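Local structure of nickel ABC transporter (Nickel-binding protein) (Bacillus halodurans, 3T66) at residues L266-I271 / I450-I455; R240-T245 / R340-L345; E51-A56 / P289-A294. The protein probably serves as the extracellular solute-binding component of an ABC transporter, possibly for nickel or peptides. All blocks are in the same frame, centred on the assembly; numbering follows the deposited sequence.

Contact 1. Residues L266-I271 / I450-I455; sequences LDRQEI and IHSFLI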
# COMPACT_ATOMS: atom_id res chain seq x y z
N LEU A 266 -17.73 16.12 3.85
CA LEU A 266 -17.14 15.37 5.00
C LEU A 266 -15.98 16.09 5.67
O LEU A 266 -15.11 16.65 4.99
CB LEU A 266 -16.65 14.00 4.55
CG LEU A 266 -17.72 12.95 4.28
CD1 LEU A 266 -17.20 11.96 3.27
CD2 LEU A 266 -18.17 12.23 5.56
N ASP A 267 -15.96 16.10 7.00
CA ASP A 267 -14.90 16.75 7.79
C ASP A 267 -13.82 15.72 8.10
O ASP A 267 -13.93 14.96 9.07
CB ASP A 267 -15.44 17.30 9.10
CG ASP A 267 -14.35 17.84 10.01
OD1 ASP A 267 -14.56 18.89 10.66
OD2 ASP A 267 -13.27 17.21 10.07
N ARG A 268 -12.77 15.71 7.29
CA ARG A 268 -11.79 14.63 7.31
C ARG A 268 -11.17 14.37 8.68
O ARG A 268 -11.01 13.21 9.05
CB ARG A 268 -10.71 14.89 6.27
CG ARG A 268 -11.06 14.45 4.89
CD ARG A 268 -10.07 15.08 3.92
NE ARG A 268 -10.60 14.97 2.58
CZ ARG A 268 -11.51 15.79 2.09
NH1 ARG A 268 -11.96 16.78 2.83
NH2 ARG A 268 -11.98 15.62 0.86
N GLN A 269 -10.84 15.42 9.42
CA GLN A 269 -10.31 15.18 10.77
C GLN A 269 -11.27 14.37 11.65
O GLN A 269 -10.82 13.49 12.40
CB GLN A 269 -9.85 16.47 11.47
CG GLN A 269 -9.00 16.22 12.71
CD GLN A 269 -7.59 15.62 12.41
OE1 GLN A 269 -6.82 16.17 11.60
NE2 GLN A 269 -7.26 14.51 13.08
N GLU A 270 -12.57 14.65 11.56
CA GLU A 270 -13.54 13.93 12.40
C GLU A 270 -13.57 12.47 12.03
O GLU A 270 -13.88 11.65 12.87
CB GLU A 270 -14.98 14.49 12.33
CG GLU A 270 -15.23 15.98 12.78
CD GLU A 270 -14.35 16.43 13.96
OE1 GLU A 270 -13.47 17.31 13.76
OE2 GLU A 270 -14.54 15.89 15.08
N ILE A 271 -13.27 12.14 10.78
CA ILE A 271 -13.15 10.73 10.41
C ILE A 271 -11.93 10.16 11.08
O ILE A 271 -11.94 9.02 11.50
CB ILE A 271 -13.00 10.47 8.92
CG1 ILE A 271 -13.92 11.37 8.09
CG2 ILE A 271 -13.27 8.99 8.62
CD1 ILE A 271 -15.23 10.71 7.64
N ILE A 450 -11.54 14.98 -9.62
CA ILE A 450 -12.12 13.73 -10.07
C ILE A 450 -12.50 12.73 -8.98
O ILE A 450 -13.45 12.01 -9.14
CB ILE A 450 -11.36 13.09 -11.23
CG1 ILE A 450 -11.85 13.68 -12.54
CG2 ILE A 450 -11.66 11.63 -11.33
CD1 ILE A 450 -10.99 14.70 -13.08
N HIS A 451 -11.89 12.69 -7.83
CA HIS A 451 -12.66 12.04 -6.76
C HIS A 451 -12.42 12.75 -5.46
O HIS A 451 -11.76 13.78 -5.44
CB HIS A 451 -12.28 10.59 -6.64
CG HIS A 451 -12.49 9.79 -7.89
ND1 HIS A 451 -13.74 9.47 -8.36
CD2 HIS A 451 -11.60 9.20 -8.73
CE1 HIS A 451 -13.62 8.71 -9.44
NE2 HIS A 451 -12.34 8.53 -9.69
N SER A 452 -12.95 12.24 -4.37
CA SER A 452 -12.68 12.92 -3.12
C SER A 452 -11.85 12.02 -2.29
O SER A 452 -12.28 10.91 -1.99
CB SER A 452 -13.98 13.25 -2.37
OG SER A 452 -13.72 14.15 -1.28
N PHE A 453 -10.67 12.47 -1.90
CA PHE A 453 -9.80 11.62 -1.11
C PHE A 453 -9.90 11.99 0.33
O PHE A 453 -9.61 13.13 0.71
CB PHE A 453 -8.37 11.65 -1.64
CG PHE A 453 -8.27 11.11 -3.01
CD1 PHE A 453 -8.28 9.72 -3.22
CD2 PHE A 453 -8.30 11.95 -4.10
CE1 PHE A 453 -8.23 9.18 -4.51
CE2 PHE A 453 -8.27 11.44 -5.40
CZ PHE A 453 -8.24 10.04 -5.61
N LEU A 454 -10.35 11.02 1.12
CA LEU A 454 -10.68 11.18 2.53
C LEU A 454 -9.51 10.94 3.45
O LEU A 454 -8.90 11.88 3.96
CB LEU A 454 -11.79 10.21 2.87
CG LEU A 454 -13.01 10.42 1.99
CD1 LEU A 454 -13.97 9.24 2.17
CD2 LEU A 454 -13.65 11.74 2.37
N ILE A 455 -9.19 9.68 3.69
CA ILE A 455 -8.09 9.40 4.60
C ILE A 455 -7.04 8.36 4.14
O ILE A 455 -7.19 7.64 3.12
CB ILE A 455 -8.60 9.02 6.00
CG1 ILE A 455 -9.29 7.66 5.98
CG2 ILE A 455 -9.52 10.11 6.60
CD1 ILE A 455 -9.47 7.06 7.38
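The guanidinium of Arg-268 meets strand 451-464 both at its edge and over one face: Phe-453 O and Ser-452 OG lie at the edge near its plane, and Leu-454 CD2 lies over one face. The evidence for the edge contact is a hydrogen bond of 2.8 Å from Arg-268 NE to Phe-453 O, nearly straight at 170°. Its acceptor is only 6° out of the guanidinium plane. Arg-268 NH2 adds a weak bond to the same oxygen at 3.4 Å. The chain delivers NE there because it is extended, chi3 (-165°) setting NE anti to CB, and on the way Arg-268 CD passes Leu-454 O at 3.4 Å. Beside this polar line, Leu-266 CD1 packs on Leu-454 CD2 at 3.7 Å, and Ile-271 CB faces Ile-455 CG2 at 4.2 Å. Asp-267 N-caps the helix that carries Arg-268, its OD2 accepting from Glu-270 N at 3.0 Å. Leu-454 and Ile-455 both face His-242, a classic beta bulge in what is probably the periplasmic-binding-protein fold of family 5 solute-binding proteins. Asp-263 forms a salt bridge with Arg-268 NH2 and also bonds Ser-452 OG. Its carboxylate thus balances the positive charge that helix 268-275 brings to this buried contact, while the straight NE bond to Phe-453 O fixes how the guanidinium lies against the strand.

Contact 2. Residues R240-T245 / R340-L345; sequences RTHNLT and RAELPL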
# COMPACT_ATOMS: atom_id res chain seq x y z
N ARG A 240 -2.45 2.87 1.11
CA ARG A 240 -3.88 2.86 0.77
C ARG A 240 -4.56 4.16 1.15
O ARG A 240 -4.12 4.85 2.06
CB ARG A 240 -4.58 1.65 1.37
CG ARG A 240 -5.54 1.90 2.51
CD ARG A 240 -6.62 0.80 2.50
NE ARG A 240 -6.15 -0.51 2.04
CZ ARG A 240 -6.46 -1.06 0.87
NH1 ARG A 240 -7.24 -0.43 0.00
NH2 ARG A 240 -5.98 -2.25 0.56
N THR A 241 -5.61 4.52 0.43
CA THR A 241 -6.27 5.78 0.67
C THR A 241 -7.74 5.48 0.60
O THR A 241 -8.18 4.71 -0.28
CB THR A 241 -5.87 6.86 -0.39
OG1 THR A 241 -4.52 7.28 -0.14
CG2 THR A 241 -6.75 8.12 -0.32
N HIS A 242 -8.51 6.07 1.52
CA HIS A 242 -9.95 5.99 1.36
C HIS A 242 -10.48 7.15 0.59
O HIS A 242 -9.99 8.26 0.75
CB HIS A 242 -10.66 5.92 2.71
CG HIS A 242 -10.37 4.68 3.46
ND1 HIS A 242 -10.11 3.48 2.82
CD2 HIS A 242 -10.26 4.44 4.78
CE1 HIS A 242 -9.88 2.55 3.73
NE2 HIS A 242 -9.97 3.11 4.93
N ASN A 243 -11.50 6.92 -0.22
CA ASN A 243 -12.13 8.01 -0.91
C ASN A 243 -13.59 7.78 -1.18
O ASN A 243 -14.09 6.65 -1.12
CB ASN A 243 -11.43 8.22 -2.26
CG ASN A 243 -11.49 6.99 -3.13
OD1 ASN A 243 -12.56 6.47 -3.44
ND2 ASN A 243 -10.32 6.51 -3.53
N LEU A 244 -14.26 8.86 -1.52
CA LEU A 244 -15.52 8.77 -2.27
C LEU A 244 -15.21 8.72 -3.75
O LEU A 244 -14.92 9.75 -4.36
CB LEU A 244 -16.43 9.98 -1.99
CG LEU A 244 -16.86 10.26 -0.56
CD1 LEU A 244 -17.78 11.45 -0.49
CD2 LEU A 244 -17.52 9.03 -0.06
N THR A 245 -15.26 7.54 -4.35
CA THR A 245 -15.19 7.43 -5.80
C THR A 245 -16.52 7.86 -6.44
O THR A 245 -17.58 7.31 -6.10
CB THR A 245 -14.85 6.00 -6.22
OG1 THR A 245 -13.53 5.66 -5.77
CG2 THR A 245 -14.93 5.85 -7.75
N ARG A 340 -14.81 -3.55 4.94
CA ARG A 340 -14.09 -2.54 5.74
C ARG A 340 -15.06 -1.73 6.58
O ARG A 340 -15.74 -0.84 6.06
CB ARG A 340 -13.33 -1.60 4.81
CG ARG A 340 -11.88 -1.97 4.62
CD ARG A 340 -11.37 -1.77 3.18
NE ARG A 340 -10.17 -2.60 3.00
CZ ARG A 340 -9.04 -2.41 3.67
NH1 ARG A 340 -8.91 -1.40 4.53
NH2 ARG A 340 -8.02 -3.24 3.48
N ALA A 341 -15.10 -2.00 7.88
CA ALA A 341 -16.22 -1.56 8.72
C ALA A 341 -16.32 -0.05 8.99
O ALA A 341 -17.39 0.43 9.42
CB ALA A 341 -16.25 -2.35 10.04
N GLU A 342 -15.24 0.69 8.73
CA GLU A 342 -15.27 2.17 8.85
C GLU A 342 -15.91 2.86 7.64
O GLU A 342 -16.30 4.02 7.73
CB GLU A 342 -13.89 2.79 9.17
CG GLU A 342 -12.75 2.59 8.12
CD GLU A 342 -12.13 1.15 8.09
OE1 GLU A 342 -11.40 0.84 7.11
OE2 GLU A 342 -12.37 0.34 9.03
N LEU A 343 -15.98 2.16 6.50
CA LEU A 343 -16.53 2.76 5.28
C LEU A 343 -18.02 3.13 5.40
O LEU A 343 -18.36 4.31 5.20
CB LEU A 343 -16.29 1.87 4.06
CG LEU A 343 -14.89 1.65 3.50
CD1 LEU A 343 -15.00 0.62 2.40
CD2 LEU A 343 -14.29 2.92 2.95
N PRO A 344 -18.90 2.14 5.76
CA PRO A 344 -20.30 2.37 6.08
C PRO A 344 -20.53 3.48 7.10
O PRO A 344 -21.55 4.14 7.06
CB PRO A 344 -20.71 1.04 6.68
CG PRO A 344 -19.99 0.10 5.88
CD PRO A 344 -18.64 0.69 5.74
N LEU A 345 -19.59 3.70 8.00
CA LEU A 345 -19.70 4.82 8.90
C LEU A 345 -19.45 6.15 8.21
O LEU A 345 -20.06 7.16 8.59
CB LEU A 345 -18.78 4.64 10.12
CG LEU A 345 -19.30 3.53 11.07
CD1 LEU A 345 -18.15 2.75 11.70
CD2 LEU A 345 -20.26 4.08 12.16
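This is a polar, partly buried contact between strand 240-246 and the turn that leads into helix 343-356, made by side chains without a clear hydrogen bond across it. Arg-240 and Arg-340 reach toward each other tip to tip. Their guanidinium planes are 34° apart and each covers one face of the other, offset toward the rim, with Arg-240 NE 3.6 Å from Arg-340 NH2. Arg-240 is bent at chi3 (33°), which turns NE back from a fully extended course. Two like charges so close would be expected to repel; Glu-342 OE1, 4.2 Å from Arg-340 NH1, may offset this in part. The same OE1 lies 3.5 Å from His-242 NE2, with the two side chains crossing at about a right angle. Three residues of the turn gather round His-242: besides Glu-342, Leu-343 CD2 is over one face of its ring, 4.2 Å from His-242 ND1, while Arg-340 NH1 is at the ring edge, 4.1 Å from His-242 CE1. The turn from Arg-340 to Leu-343 is type I, closed by Leu-343 N to Arg-340 O at 3.0 Å. Ser-385 bonds Arg-240 NH1 and, weakly, His-242 ND1. Strand 240-246 itself runs antiparallel to both 381-387 and 451-464, while Leu-343 also touches Thr-336 of strand 328-336, so the start of the helix packs against two strands.

Contact 3. Residues E51-A56 / P289-A294; sequences ENVTIA and PTLPFA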
# COMPACT_ATOMS: atom_id res chain seq x y z
N GLU A 51 13.62 6.81 3.59
CA GLU A 51 13.80 8.27 3.64
C GLU A 51 13.05 9.00 2.52
O GLU A 51 12.27 9.91 2.83
CB GLU A 51 15.26 8.72 3.79
N ASN A 52 13.23 8.61 1.25
CA ASN A 52 12.55 9.33 0.15
C ASN A 52 11.27 8.71 -0.35
O ASN A 52 10.54 9.30 -1.16
CB ASN A 52 13.47 9.48 -1.05
CG ASN A 52 14.84 9.96 -0.67
OD1 ASN A 52 14.99 11.10 -0.19
ND2 ASN A 52 15.86 9.11 -0.86
N VAL A 53 11.00 7.49 0.09
CA VAL A 53 9.88 6.73 -0.44
C VAL A 53 10.02 6.42 -1.95
O VAL A 53 9.03 6.23 -2.64
CB VAL A 53 8.55 7.42 -0.13
CG1 VAL A 53 7.45 6.42 -0.17
CG2 VAL A 53 8.56 8.02 1.24
N THR A 54 11.23 6.34 -2.47
CA THR A 54 11.37 5.89 -3.86
C THR A 54 12.00 4.51 -3.98
O THR A 54 12.54 3.99 -3.02
CB THR A 54 12.16 6.89 -4.78
OG1 THR A 54 13.56 6.62 -4.69
CG2 THR A 54 11.94 8.31 -4.36
N ILE A 55 11.91 3.95 -5.18
CA ILE A 55 12.55 2.71 -5.60
C ILE A 55 14.08 2.81 -5.57
O ILE A 55 14.68 3.57 -6.35
CB ILE A 55 12.04 2.36 -6.99
CG1 ILE A 55 10.50 2.15 -6.90
CG2 ILE A 55 12.72 1.12 -7.50
CD1 ILE A 55 9.58 2.93 -7.93
N ALA A 56 14.69 2.05 -4.66
CA ALA A 56 16.13 2.09 -4.37
C ALA A 56 16.79 0.72 -4.53
O ALA A 56 16.16 -0.32 -4.29
CB ALA A 56 16.35 2.57 -3.00
N PRO A 289 1.87 12.31 1.41
CA PRO A 289 2.72 13.44 1.16
C PRO A 289 4.20 13.08 0.92
O PRO A 289 4.83 13.71 0.09
CB PRO A 289 2.52 14.29 2.42
CG PRO A 289 1.19 13.79 3.01
CD PRO A 289 1.27 12.35 2.75
N THR A 290 4.73 12.08 1.60
CA THR A 290 6.16 11.80 1.58
C THR A 290 6.70 11.24 0.25
O THR A 290 7.92 11.15 0.02
CB THR A 290 6.54 10.88 2.73
OG1 THR A 290 5.34 10.35 3.30
CG2 THR A 290 7.20 11.67 3.80
N LEU A 291 5.77 10.89 -0.64
CA LEU A 291 6.09 10.34 -1.95
C LEU A 291 6.74 11.42 -2.76
O LEU A 291 6.45 12.59 -2.57
CB LEU A 291 4.84 9.83 -2.64
CG LEU A 291 4.42 8.41 -2.27
CD1 LEU A 291 2.96 8.21 -2.56
CD2 LEU A 291 5.20 7.35 -3.04
N PRO A 292 7.67 11.03 -3.66
CA PRO A 292 8.38 12.03 -4.44
C PRO A 292 7.47 12.74 -5.46
O PRO A 292 7.79 13.83 -5.91
CB PRO A 292 9.47 11.20 -5.12
CG PRO A 292 8.87 9.86 -5.26
CD PRO A 292 8.10 9.67 -4.01
N PHE A 293 6.33 12.15 -5.81
CA PHE A 293 5.42 12.72 -6.81
C PHE A 293 4.10 13.21 -6.27
O PHE A 293 3.10 13.19 -6.98
CB PHE A 293 5.14 11.72 -7.93
CG PHE A 293 4.79 10.32 -7.45
CD1 PHE A 293 3.53 10.02 -7.00
CD2 PHE A 293 5.74 9.29 -7.50
CE1 PHE A 293 3.21 8.71 -6.61
CE2 PHE A 293 5.42 8.00 -7.11
CZ PHE A 293 4.15 7.72 -6.67
N ALA A 294 4.07 13.67 -5.03
CA ALA A 294 2.86 14.19 -4.44
C ALA A 294 2.93 15.70 -4.50
O ALA A 294 3.98 16.28 -4.24
CB ALA A 294 2.73 13.70 -3.04
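Thr-290 O is approached by two groups that cannot hydrogen-bond to it: Val-53 CG2 at 3.4 Å and Asn-52 O, a second acceptor. No hydrogen bond joins the two segments, so the contact rests on packing. Val-53 carries most of it, with its two methyl groups sent to different partners. CG1, anti to the backbone N (chi1 -157°), meets Leu-291 CD2 at 3.8 Å, an aliphatic pair, whereas CG2 also approaches Thr-290 CB at 3.8 Å. In both cases the side chains cross at about a right angle. A second patch lies nearer the surface, where Thr-54 CG2 touches Pro-292 CG at 3.6 Å, the side chains crossing at a slant. The proline ring turns its CD toward the opposite backbone, 3.8 Å from Val-53 O. Asp-49 accepts from Glu-51 N and Asn-52 N through its carboxylate oxygens, while Val-53 also packs on Arg-475. On the other side Leu-291 begins a type I turn to Ala-294. Residues 51-54 belong to the loop of the beta hairpin formed by strands 46-48 and 55-57; their partners come from the loop that follows strand 280-282 and precedes helix 304-314. With methyl and ring carbons in place of directional bonds, the contact rests on van der Waals packing around buried Val-53 and Leu-291, which fixes no direction as a hydrogen bond would.

Overall arrangement
Contacts 1 and 2 share a sheet region, their centres 9 Å apart: strands 451-464 and 240-246 are neighbours, paired antiparallel, and probable backbone hydrogen bonds tie His-242 to Leu-454 and Ile-455. Contact 1 is the most buried and satisfies its arginine with a carbonyl and a carboxylate; contact 2 is only partly buried, and its charged tips meet without a clear bond. Contact 3 stands apart, its centre 22 Å from that of contact 1 and 24 Å from that of contact 2. It joins two loops, several of its residues exposed, and is held by van der Waals packing. Contacts 1 and 2 mix charged groups with aliphatic packing, whereas contact 3 has no charged group across it.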